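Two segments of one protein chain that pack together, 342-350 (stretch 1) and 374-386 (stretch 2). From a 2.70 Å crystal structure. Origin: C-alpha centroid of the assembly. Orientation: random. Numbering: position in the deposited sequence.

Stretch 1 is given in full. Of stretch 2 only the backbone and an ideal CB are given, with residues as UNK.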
ATOM      1  N   LYS A 342       8.229  35.115  -3.574  1.00 59.67           N
ATOM      2  CA  LYS A 342       8.198  33.894  -4.363  1.00 61.41           C
ATOM      3  C   LYS A 342       7.489  32.786  -3.608  1.00 57.30           C
ATOM      4  O   LYS A 342       6.622  32.106  -4.177  1.00 53.48           O
ATOM      5  CB  LYS A 342       9.602  33.454  -4.755  1.00 59.01           C
ATOM      6  CG  LYS A 342      10.203  34.313  -5.823  1.00 60.03           C
ATOM      7  CD  LYS A 342      11.632  33.925  -6.073  1.00 70.27           C
ATOM      8  CE  LYS A 342      12.281  34.859  -7.070  1.00 67.90           C
ATOM      9  NZ  LYS A 342      13.690  34.450  -7.319  1.00 72.38           N
ATOM     10  N   VAL A 343       7.842  32.616  -2.333  1.00 52.37           N
ATOM     11  CA  VAL A 343       7.174  31.615  -1.525  1.00 50.15           C
ATOM     12  C   VAL A 343       5.682  31.894  -1.398  1.00 51.09           C
ATOM     13  O   VAL A 343       4.876  30.967  -1.512  1.00 49.19           O
ATOM     14  CB  VAL A 343       7.800  31.456  -0.140  1.00 52.43           C
ATOM     15  CG1 VAL A 343       7.105  30.339   0.638  1.00 49.76           C
ATOM     16  CG2 VAL A 343       9.267  31.141  -0.269  1.00 53.42           C
ATOM     17  N   ARG A 344       5.308  33.156  -1.183  1.00 53.40           N
ATOM     18  CA  ARG A 344       3.892  33.516  -1.062  1.00 46.31           C
ATOM     19  C   ARG A 344       3.127  33.097  -2.294  1.00 43.43           C
ATOM     20  O   ARG A 344       2.065  32.506  -2.180  1.00 47.99           O
ATOM     21  CB  ARG A 344       3.678  35.012  -0.757  1.00 49.24           C
ATOM     22  CG  ARG A 344       2.335  35.300  -0.054  1.00 49.95           C
ATOM     23  CD  ARG A 344       2.212  36.744   0.420  1.00 47.09           C
ATOM     24  NE  ARG A 344       1.030  36.985   1.240  1.00 47.59           N
ATOM     25  CZ  ARG A 344      -0.216  37.079   0.770  1.00 53.49           C
ATOM     26  NH1 ARG A 344      -0.459  36.920  -0.524  1.00 51.05           N
ATOM     27  NH2 ARG A 344      -1.232  37.324   1.599  1.00 52.97           N
ATOM     28  N   GLY A 345       3.688  33.385  -3.465  1.00 43.97           N
ATOM     29  CA  GLY A 345       3.112  32.952  -4.724  1.00 42.15           C
ATOM     30  C   GLY A 345       3.035  31.441  -4.905  1.00 47.39           C
ATOM     31  O   GLY A 345       2.225  30.949  -5.672  1.00 48.40           O
ATOM     32  N   ARG A 346       3.879  30.689  -4.213  1.00 45.96           N
ATOM     33  CA  ARG A 346       3.842  29.245  -4.372  1.00 49.52           C
ATOM     34  C   ARG A 346       2.784  28.619  -3.485  1.00 48.05           C
ATOM     35  O   ARG A 346       2.412  27.464  -3.680  1.00 45.66           O
ATOM     36  CB  ARG A 346       5.220  28.599  -4.154  1.00 49.57           C
ATOM     37  CG  ARG A 346       6.209  28.891  -5.279  1.00 46.30           C
ATOM     38  CD  ARG A 346       7.471  28.091  -5.154  1.00 49.42           C
ATOM     39  NE  ARG A 346       7.334  26.723  -5.651  1.00 52.33           N
ATOM     40  CZ  ARG A 346       8.337  25.842  -5.681  1.00 56.06           C
ATOM     41  NH1 ARG A 346       9.536  26.197  -5.237  1.00 55.61           N
ATOM     42  NH2 ARG A 346       8.150  24.605  -6.148  1.00 52.83           N
ATOM     43  N   CYS A 347       2.286  29.393  -2.530  1.00 44.18           N
ATOM     44  CA  CYS A 347       1.228  28.918  -1.662  1.00 46.66           C
ATOM     45  C   CYS A 347      -0.092  28.755  -2.396  1.00 49.58           C
ATOM     46  O   CYS A 347      -0.451  29.557  -3.260  1.00 51.77           O
ATOM     47  CB  CYS A 347       1.038  29.846  -0.467  1.00 46.65           C
ATOM     48  SG  CYS A 347       2.448  29.964   0.573  1.00 44.86           S
ATOM     49  N   ARG A 348      -0.815  27.707  -2.017  1.00 46.45           N
ATOM     50  CA  ARG A 348      -2.062  27.347  -2.659  1.00 49.29           C
ATOM     51  C   ARG A 348      -3.210  27.335  -1.662  1.00 53.43           C
ATOM     52  O   ARG A 348      -4.361  27.097  -2.037  1.00 55.90           O
ATOM     53  CB  ARG A 348      -1.935  26.007  -3.334  1.00 49.76           C
ATOM     54  CG  ARG A 348      -1.001  26.048  -4.530  1.00 58.07           C
ATOM     55  CD  ARG A 348      -0.545  24.658  -4.931  1.00 57.43           C
ATOM     56  NE  ARG A 348      -1.653  23.778  -5.262  1.00 53.80           N
ATOM     57  CZ  ARG A 348      -2.084  22.792  -4.480  1.00 66.46           C
ATOM     58  NH1 ARG A 348      -1.501  22.544  -3.305  1.00 51.59           N
ATOM     59  NH2 ARG A 348      -3.108  22.041  -4.877  1.00 74.88           N
ATOM     60  N   THR A 349      -2.894  27.583  -0.397  1.00 47.64           N
ATOM     61  CA  THR A 349      -3.926  27.884   0.568  1.00 49.31           C
ATOM     62  C   THR A 349      -3.623  29.221   1.224  1.00 50.01           C
ATOM     63  O   THR A 349      -2.467  29.633   1.304  1.00 50.18           O
ATOM     64  CB  THR A 349      -4.063  26.794   1.652  1.00 52.17           C
ATOM     65  OG1 THR A 349      -2.919  26.819   2.520  1.00 50.48           O
ATOM     66  CG2 THR A 349      -4.228  25.412   1.021  1.00 43.46           C
ATOM     67  N   GLU A 350      -4.668  29.901   1.689  1.00 54.81           N
ATOM     68  CA  GLU A 350      -4.524  31.237   2.268  1.00 47.91           C
ATOM     69  C   GLU A 350      -3.739  31.161   3.555  1.00 48.63           C
ATOM     70  O   GLU A 350      -2.946  32.046   3.870  1.00 47.32           O
ATOM     71  CB  GLU A 350      -5.893  31.855   2.539  1.00 49.51           C
ATOM     72  CG  GLU A 350      -5.818  33.229   3.193  1.00 51.42           C
ATOM     73  CD  GLU A 350      -5.281  34.291   2.240  1.00 50.54           C
ATOM     74  OE1 GLU A 350      -4.988  33.952   1.076  1.00 50.14           O
ATOM     75  OE2 GLU A 350      -5.154  35.458   2.658  1.00 47.89           O
ATOM     76  N   UNK A 374       6.057  25.756  11.359  1.00 51.52           N
ATOM     77  CA  UNK A 374       4.642  25.659  11.058  1.00 55.53           C
ATOM     78  C   UNK A 374       4.452  25.672   9.540  1.00 52.96           C
ATOM     79  O   UNK A 374       3.743  24.836   8.999  1.00 52.43           O
ATOM     80  CB  UNK A 374       3.864  26.799  11.720  1.00 55.53           C
ATOM     81  N   UNK A 375       5.110  26.615   8.868  1.00 51.26           N
ATOM     82  CA  UNK A 375       5.023  26.749   7.420  1.00 53.11           C
ATOM     83  C   UNK A 375       5.484  25.483   6.681  1.00 51.41           C
ATOM     84  O   UNK A 375       4.782  24.959   5.814  1.00 45.40           O
ATOM     85  CB  UNK A 375       5.858  27.947   6.965  1.00 53.11           C
ATOM     86  N   UNK A 376       6.663  25.001   7.046  1.00 50.30           N
ATOM     87  CA  UNK A 376       7.185  23.753   6.532  1.00 51.83           C
ATOM     88  C   UNK A 376       6.200  22.615   6.702  1.00 51.55           C
ATOM     89  O   UNK A 376       5.940  21.872   5.739  1.00 51.67           O
ATOM     90  CB  UNK A 376       8.505  23.409   7.225  1.00 51.83           C
ATOM     91  N   UNK A 377       5.658  22.478   7.915  1.00 48.19           N
ATOM     92  CA  UNK A 377       4.702  21.411   8.203  1.00 49.10           C
ATOM     93  C   UNK A 377       3.464  21.549   7.323  1.00 50.42           C
ATOM     94  O   UNK A 377       2.949  20.554   6.815  1.00 49.44           O
ATOM     95  CB  UNK A 377       4.306  21.428   9.681  1.00 49.10           C
ATOM     96  N   UNK A 378       3.003  22.784   7.134  1.00 45.22           N
ATOM     97  CA  UNK A 378       1.839  23.031   6.314  1.00 47.94           C
ATOM     98  C   UNK A 378       2.096  22.565   4.888  1.00 46.99           C
ATOM     99  O   UNK A 378       1.209  22.035   4.218  1.00 47.84           O
ATOM    100  CB  UNK A 378       1.466  24.515   6.340  1.00 47.94           C
ATOM    101  N   UNK A 379       3.331  22.752   4.446  1.00 44.36           N
ATOM    102  CA  UNK A 379       3.729  22.375   3.104  1.00 43.58           C
ATOM    103  C   UNK A 379       3.682  20.863   2.899  1.00 44.60           C
ATOM    104  O   UNK A 379       3.489  20.403   1.788  1.00 45.14           O
ATOM    105  CB  UNK A 379       5.135  22.901   2.810  1.00 43.58           C
ATOM    106  N   UNK A 380       3.834  20.105   3.978  1.00 47.01           N
ATOM    107  CA  UNK A 380       3.623  18.667   3.930  1.00 46.97           C
ATOM    108  C   UNK A 380       2.146  18.320   3.788  1.00 43.15           C
ATOM    109  O   UNK A 380       1.800  17.323   3.174  1.00 38.08           O
ATOM    110  CB  UNK A 380       4.198  18.008   5.186  1.00 46.97           C
ATOM    111  N   UNK A 381       1.288  19.124   4.400  1.00 42.42           N
ATOM    112  CA  UNK A 381      -0.147  18.967   4.234  1.00 44.92           C
ATOM    113  C   UNK A 381      -0.659  19.457   2.854  1.00 45.25           C
ATOM    114  O   UNK A 381      -1.445  18.773   2.189  1.00 43.35           O
ATOM    115  CB  UNK A 381      -0.865  19.724   5.353  1.00 44.92           C
ATOM    116  N   UNK A 382      -0.226  20.648   2.447  1.00 41.62           N
ATOM    117  CA  UNK A 382      -0.650  21.253   1.197  1.00 43.55           C
ATOM    118  C   UNK A 382       0.545  21.694   0.362  1.00 47.35           C
ATOM    119  O   UNK A 382       1.011  22.819   0.524  1.00 50.64           O
ATOM    120  CB  UNK A 382      -1.571  22.444   1.471  1.00 43.55           C
ATOM    121  N   UNK A 383       1.031  20.822  -0.541  1.00 43.71           N
ATOM    122  CA  UNK A 383       2.255  21.078  -1.324  1.00 45.22           C
ATOM    123  C   UNK A 383       2.282  22.456  -2.001  1.00 46.23           C
ATOM    124  O   UNK A 383       1.231  22.974  -2.381  1.00 48.97           O
ATOM    125  CB  UNK A 383       2.410  19.995  -2.394  1.00 45.22           C
ATOM    126  N   UNK A 384       3.479  23.037  -2.165  1.00 49.99           N
ATOM    127  CA  UNK A 384       3.643  24.299  -2.906  1.00 47.65           C
ATOM    128  C   UNK A 384       3.357  24.103  -4.392  1.00 48.53           C
ATOM    129  O   UNK A 384       3.260  22.953  -4.834  1.00 50.95           O
ATOM    130  CB  UNK A 384       5.057  24.852  -2.717  1.00 47.65           C
ATOM    131  N   UNK A 385       3.243  25.186  -5.157  1.00 49.31           N
ATOM    132  CA  UNK A 385       3.006  25.062  -6.600  1.00 50.22           C
ATOM    133  C   UNK A 385       4.171  24.356  -7.259  1.00 50.65           C
ATOM    134  O   UNK A 385       5.315  24.780  -7.137  1.00 52.97           O
ATOM    135  CB  UNK A 385       2.789  26.434  -7.241  1.00 50.22           C
ATOM    136  N   UNK A 386       3.872  23.276  -7.960  1.00 45.99           N
ATOM    137  CA  UNK A 386       4.913  22.454  -8.550  1.00 45.43           C
ATOM    138  C   UNK A 386       4.707  22.324 -10.051  1.00 46.39           C
ATOM    139  O   UNK A 386       3.634  21.969 -10.508  1.00 42.97           O
ATOM    140  CB  UNK A 386       4.941  21.072  -7.894  1.00 45.43           C
TER

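Position 374 is helical and out of reach of stretch 1. Many helix-compatible residues would suit it. It is Thr-374.

At 375 the helix continues and CA-to-CB points toward stretch 1, but nothing there lies within 5.5 Å of the ideal CB. A long apolar side chain could reach Val-343; a small one would stop short. The residue is Leu-375, and its CD2 comes 4.4 Å from Val-343 CG1.

Positions 376 and 377 are helical and out of reach, so stretch 1 sets no preference. They are Cys-376 and Thr-377.

At 378 CA-to-CB points toward stretch 1, but nothing of stretch 1 is within 5.5 Å of the ideal CB, so stretch 1 makes no demand. A small or polar helix residue would do. The residue is Ser-378. Its OG turns back to its own helix and donates a very short hydrogen bond, 2.5 Å, to Leu-375 O.

At 379 CA-to-CB points sideways. Val-343 CG1 and the sulfur of Cys-347 form an apolar patch well beyond the ideal CB. A long apolar or aromatic side chain suits; Leu, Met or Phe could all be considered. The residue is Phe-379, whose ring end comes nearer than its CB. Phe-379 CZ lies 4.2 Å from Val-343 CG1, which sits at the ring edge, and 3.9 Å from Cys-347 SG, which approaches obliquely.

Positions 380 and 381 are helical and out of reach. Stretch 1 sets no preference, and any helix-compatible residue would serve. They are Leu-380 and Ile-381.

At 382 the backbone leaves helical angles (-128/92). CA-to-CB points toward stretch 1, with the ideal CB 4.0 Å from Thr-349 CG2 and 4.8 Å from Arg-348 NH1. The methyl favours close packing. An acid or a small polar residue is allowed but not required, and a small apolar one is plausible. The residue is Asp-382. Its CG packs 3.6 Å from Thr-349 CG2. It makes no salt bridge to Arg-348; both carboxylate oxygens are hydrogen-bonded elsewhere in the structure.

At 383, phi is -49° and psi 149°, which proline tolerates, as do most residues. CA-to-CB points sideways, and the carbonyl matters more: Arg-348 NH1 donates to it. The residue is Pro-383; the bond from Arg-348 NH1 to Pro-383 O is 2.9 Å. Water 1 also bridges Arg-348 N and Pro-383 O.

Position 384 has phi -68°, again open to proline. Its ideal CB is 3.8 Å from Arg-346 O, and compact apolar residues would fit. It is Pro-384, with CB 4.2 Å from Arg-346 CB.

At 385 the backbone N meets Arg-346 O. CA-to-CB points sideways, beside the carbonyls of Gly-345 and Arg-346, so a long donor such as Arg, Lys or Gln suits. The residue is Arg-385. Its N donates to Arg-346 O (2.8 Å) and its NE to Gly-345 O (2.7 Å). Arg-348 CG lies over one guanidinium face. In return, Arg-346 NE and NH2 both donate to Arg-385 O, at 3.2 and 3.0 Å.

At 386 the backbone is extended (-123/129) and CA-to-CB points away. The ideal CB is 5.1 Å from Arg-346 NH2. Polar or beta-branched residues are among those that suit. Thr-386 OG1 donates to Pro-384 O (3.0 Å).

Stretch 2 (374-386) TLCTSFLIDPPRT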
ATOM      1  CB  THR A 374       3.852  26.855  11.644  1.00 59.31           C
ATOM      2  OG1 THR A 374       4.201  27.040  13.018  1.00 55.02           O
ATOM      3  CG2 THR A 374       2.354  26.629  11.510  1.00 52.29           C
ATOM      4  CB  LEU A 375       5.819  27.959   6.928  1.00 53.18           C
ATOM      5  CG  LEU A 375       5.771  28.098   5.396  1.00 51.25           C
ATOM      6  CD1 LEU A 375       4.350  28.371   4.913  1.00 51.42           C
ATOM      7  CD2 LEU A 375       6.727  29.150   4.870  1.00 48.59           C
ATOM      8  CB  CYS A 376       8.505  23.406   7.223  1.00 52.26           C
ATOM      9  SG  CYS A 376       9.823  24.526   6.814  1.00 54.41           S
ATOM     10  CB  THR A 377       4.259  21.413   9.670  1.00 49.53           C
ATOM     11  OG1 THR A 377       5.391  21.142  10.502  1.00 52.54           O
ATOM     12  CG2 THR A 377       3.196  20.355   9.908  1.00 46.54           C
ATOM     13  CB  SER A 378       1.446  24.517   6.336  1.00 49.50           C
ATOM     14  OG  SER A 378       2.358  25.326   5.610  1.00 47.04           O
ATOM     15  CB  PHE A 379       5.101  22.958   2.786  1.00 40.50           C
ATOM     16  CG  PHE A 379       5.030  24.321   2.185  1.00 41.12           C
ATOM     17  CD1 PHE A 379       4.162  24.567   1.121  1.00 44.39           C
ATOM     18  CD2 PHE A 379       5.806  25.363   2.668  1.00 40.17           C
ATOM     19  CE1 PHE A 379       4.080  25.831   0.542  1.00 44.55           C
ATOM     20  CE2 PHE A 379       5.722  26.635   2.104  1.00 42.83           C
ATOM     21  CZ  PHE A 379       4.849  26.873   1.039  1.00 43.37           C
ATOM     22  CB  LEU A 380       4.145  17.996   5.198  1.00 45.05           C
ATOM     23  CG  LEU A 380       5.592  18.190   5.608  1.00 49.11           C
ATOM     24  CD1 LEU A 380       5.832  17.284   6.792  1.00 50.29           C
ATOM     25  CD2 LEU A 380       6.568  17.894   4.464  1.00 47.01           C
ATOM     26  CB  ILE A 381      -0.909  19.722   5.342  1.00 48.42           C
ATOM     27  CG1 ILE A 381      -0.551  19.163   6.722  1.00 47.04           C
ATOM     28  CG2 ILE A 381      -2.430  19.663   5.106  1.00 45.95           C
ATOM     29  CD1 ILE A 381      -0.898  20.125   7.862  1.00 44.48           C
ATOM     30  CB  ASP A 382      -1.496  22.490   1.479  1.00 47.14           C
ATOM     31  CG  ASP A 382      -2.921  22.156   1.872  1.00 51.22           C
ATOM     32  OD1 ASP A 382      -3.643  21.581   1.021  1.00 48.63           O
ATOM     33  OD2 ASP A 382      -3.329  22.490   3.023  1.00 51.08           O
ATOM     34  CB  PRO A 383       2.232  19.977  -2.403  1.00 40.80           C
ATOM     35  CG  PRO A 383       1.360  18.914  -1.856  1.00 43.02           C
ATOM     36  CD  PRO A 383       0.377  19.554  -0.911  1.00 42.70           C
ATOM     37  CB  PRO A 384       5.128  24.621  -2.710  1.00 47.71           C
ATOM     38  CG  PRO A 384       5.773  23.265  -2.541  1.00 44.24           C
ATOM     39  CD  PRO A 384       4.771  22.433  -1.789  1.00 46.10           C
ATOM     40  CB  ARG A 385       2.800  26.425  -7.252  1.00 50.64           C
ATOM     41  CG  ARG A 385       1.564  27.140  -6.790  1.00 58.64           C
ATOM     42  CD  ARG A 385       1.460  28.525  -7.395  1.00 54.36           C
ATOM     43  NE  ARG A 385       0.412  29.281  -6.729  1.00 61.55           N
ATOM     44  CZ  ARG A 385      -0.878  29.174  -7.032  1.00 75.18           C
ATOM     45  NH1 ARG A 385      -1.264  28.341  -7.995  1.00 70.34           N
ATOM     46  NH2 ARG A 385      -1.781  29.898  -6.375  1.00 68.93           N
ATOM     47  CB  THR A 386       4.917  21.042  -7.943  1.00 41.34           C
ATOM     48  OG1 THR A 386       4.948  21.145  -6.522  1.00 52.59           O
ATOM     49  CG2 THR A 386       6.129  20.257  -8.417  1.00 42.53           C
TER
HETATM   50  O   HOH W   1       0.663  25.594  -1.219  1.00 44.80           O
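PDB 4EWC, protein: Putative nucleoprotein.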